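Local coordinates for secreted protein (Streptomyces lividans TK24, PDB 5LXZ), which binds a mononuclear copper as a metalloradical protein of the AA5 family and is probably an oxidase like galactose oxidase, at the copper (II) ion site. Sequence-based numbering; all coordinates share one arbitrary frame.

The copper (II) ion site. Residues 79, 248, 460-461, 478, 547-548. With CU (copper (II) ion), chain B.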
ATOM      1  N   PHE A  79      11.631  -5.178   0.129  1.00 16.07           N
ATOM      2  CA  PHE A  79      10.547  -5.295  -0.805  1.00 17.76           C
ATOM      3  C   PHE A  79       9.426  -6.003  -0.016  1.00 16.86           C
ATOM      4  O   PHE A  79       9.702  -6.895   0.732  1.00 18.72           O
ATOM      5  CB  PHE A  79      11.135  -6.127  -1.997  1.00 18.68           C
ATOM      6  CG  PHE A  79      10.145  -6.730  -2.926  1.00 18.25           C
ATOM      7  CD1 PHE A  79       9.036  -6.038  -3.359  1.00 17.00           C
ATOM      8  CD2 PHE A  79      10.367  -8.033  -3.416  1.00 17.78           C
ATOM      9  CE1 PHE A  79       8.152  -6.616  -4.246  1.00 18.65           C
ATOM     10  CE2 PHE A  79       9.481  -8.621  -4.264  1.00 18.83           C
ATOM     11  CZ  PHE A  79       8.370  -7.908  -4.698  1.00 19.02           C
ATOM     12  N   TYR A 248       3.912  -8.114   2.970  1.00  7.45           N
ATOM     13  CA  TYR A 248       2.774  -7.238   2.633  0.70  7.97           C
ATOM     14  C   TYR A 248       1.868  -6.878   3.824  1.00  6.85           C
ATOM     15  O   TYR A 248       0.632  -6.852   3.713  1.00  7.04           O
ATOM     16  CB  TYR A 248       1.894  -7.819   1.538  0.70  9.08           C
ATOM     17  CG  TYR A 248       2.432  -7.907   0.169  0.70 11.33           C
ATOM     18  CD1 TYR A 248       3.734  -7.545  -0.163  0.70 12.41           C
ATOM     19  CD2 TYR A 248       1.563  -8.303  -0.829  0.70 13.80           C
ATOM     20  CE1 TYR A 248       4.154  -7.637  -1.470  0.70 14.84           C
ATOM     21  CE2 TYR A 248       1.985  -8.415  -2.107  0.70 15.60           C
ATOM     22  CZ  TYR A 248       3.263  -8.079  -2.426  0.70 15.91           C
ATOM     23  OH  TYR A 248       3.575  -8.198  -3.741  0.70 20.85           O
ATOM     24  N   TYR A 460       1.230  -2.022 -11.513  1.00  6.96           N
ATOM     25  CA  TYR A 460       1.703  -2.687 -10.278  1.00  7.09           C
ATOM     26  C   TYR A 460       3.034  -2.146  -9.841  1.00  7.15           C
ATOM     27  O   TYR A 460       3.873  -1.788 -10.664  1.00  7.37           O
ATOM     28  CB  TYR A 460       1.842  -4.169 -10.635  1.00  7.58           C
ATOM     29  CG  TYR A 460       2.174  -5.124  -9.558  1.00  9.05           C
ATOM     30  CD1 TYR A 460       1.423  -5.137  -8.408  1.00 10.48           C
ATOM     31  CD2 TYR A 460       3.166  -6.062  -9.742  1.00  9.78           C
ATOM     32  CE1 TYR A 460       1.676  -6.078  -7.429  1.00 12.78           C
ATOM     33  CE2 TYR A 460       3.437  -7.010  -8.743  1.00 11.43           C
ATOM     34  CZ  TYR A 460       2.679  -6.976  -7.613  1.00 12.75           C
ATOM     35  OH  TYR A 460       2.931  -7.907  -6.617  1.00 19.36           O
ATOM     36  N   HIS A 461       3.235  -2.032  -8.521  1.00  6.41           N
ATOM     37  CA  HIS A 461       4.522  -1.607  -7.971  1.00  7.16           C
ATOM     38  C   HIS A 461       4.898  -0.198  -8.381  1.00  6.44           C
ATOM     39  O   HIS A 461       6.068   0.041  -8.712  1.00  6.45           O
ATOM     40  CB  HIS A 461       5.629  -2.588  -8.330  1.00  8.16           C
ATOM     41  CG  HIS A 461       5.557  -3.888  -7.595  1.00  8.62           C
ATOM     42  ND1 HIS A 461       6.249  -5.006  -7.997  1.00  9.78           N
ATOM     43  CD2 HIS A 461       4.921  -4.230  -6.447  1.00  9.02           C
ATOM     44  CE1 HIS A 461       6.027  -5.991  -7.155  1.00 10.11           C
ATOM     45  NE2 HIS A 461       5.238  -5.547  -6.202  1.00  9.78           N
ATOM     46  N   ASP A 478       5.562  -2.369 -12.798  1.00  8.25           N
ATOM     47  CA  ASP A 478       6.073  -3.708 -12.972  1.00  8.38           C
ATOM     48  C   ASP A 478       5.149  -4.523 -13.830  1.00  8.77           C
ATOM     49  O   ASP A 478       4.474  -5.441 -13.372  1.00  8.88           O
ATOM     50  CB  ASP A 478       6.234  -4.291 -11.556  1.00  8.67           C
ATOM     51  CG  ASP A 478       7.162  -5.477 -11.460  1.00 10.40           C
ATOM     52  OD1 ASP A 478       7.686  -5.980 -12.493  1.00 11.27           O
ATOM     53  OD2 ASP A 478       7.444  -5.893 -10.308  1.00 10.84           O
ATOM     54  N   THR A 547       3.273   2.511  -1.179  1.00  6.99           N
ATOM     55  CA  THR A 547       3.602   1.249  -1.833  1.00  7.10           C
ATOM     56  C   THR A 547       2.324   0.491  -2.121  1.00  6.63           C
ATOM     57  O   THR A 547       1.356   0.630  -1.408  1.00  6.86           O
ATOM     58  CB  THR A 547       4.511   0.330  -0.970  1.00  7.30           C
ATOM     59  OG1 THR A 547       5.069  -0.708  -1.779  1.00  7.58           O
ATOM     60  CG2 THR A 547       3.780  -0.338   0.237  1.00  8.02           C
ATOM     61  N   HIS A 548       2.322  -0.263  -3.212  1.00  6.28           N
ATOM     62  CA  HIS A 548       1.217  -1.120  -3.565  1.00  6.19           C
ATOM     63  C   HIS A 548      -0.117  -0.429  -3.426  1.00  6.07           C
ATOM     64  O   HIS A 548      -1.060  -0.987  -2.890  1.00  6.60           O
ATOM     65  CB  HIS A 548       1.238  -2.428  -2.739  1.00  6.55           C
ATOM     66  CG  HIS A 548       2.405  -3.321  -3.000  1.00  6.64           C
ATOM     67  ND1 HIS A 548       3.680  -3.040  -2.596  1.00  7.17           N
ATOM     68  CD2 HIS A 548       2.464  -4.560  -3.560  1.00  7.37           C
ATOM     69  CE1 HIS A 548       4.468  -4.051  -2.854  1.00  7.23           C
ATOM     70  NE2 HIS A 548       3.751  -4.972  -3.472  1.00  7.28           N
TER
HETATM   71 CU    CU B 701       4.412  -6.547  -4.645  0.70  8.81          CU
HETATM   72  O   HOH W   1       5.190  -8.521  -5.168  0.70 16.96           O
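The mononuclear copper site of a galactose oxidase-like fold joins ligands from the Kelch-repeat region with His548 from the C-terminal early-set domain. The metal is partly occupied and its shell irregular: His461, His548, Tyr248 and water 1 bind it, with Tyr460 as a longer, weaker contact. NE2 of His461 binds CU at 2.0 Å. NE2 of His548 binds CU at 2.1 Å. The phenol oxygen OH of Tyr248 also lies 2.1 Å from CU, nearly across from His461 (154°). Water 1, roughly opposite His548, marks a probable exchangeable site. Tyr460 is the looser, axial-type tyrosine of the family: its OH stays 2.8 Å from CU and hydrogen-bonds to Tyr248 OH. Tyr248 matches the tyrosine that carries the radical in galactose oxidase; a phenol suits this place because it can both bind copper and be oxidised.

ND1 of His461, the imidazole nitrogen left over from metal binding, donates to OD2 of Asp478 (2.7 Å), close to the ring plane and along the carboxylate's anti lone pair, which may make this imidazole a richer donor. ND1 of His548 instead meets the neutral hydroxyl OG1 of Thr547 at 2.8 Å, also nearly in plane, so each acceptor fixes the turn of its ring. The adjacent Tyr460 and His461 throw their side chains differently: CG of Tyr460 is anti to its backbone N (chi1 -174°), whereas CG of His461 is anti to its carbonyl carbon (chi1 -72°). With these torsions the imidazole lies over the phenol, His461 CD2 above the centre of the Tyr460 ring. Phe79 brings up a nonpolar ring edge that cannot compete as a ligand, turned toward NE2 of His461, with its CE1 3.8 Å from CU.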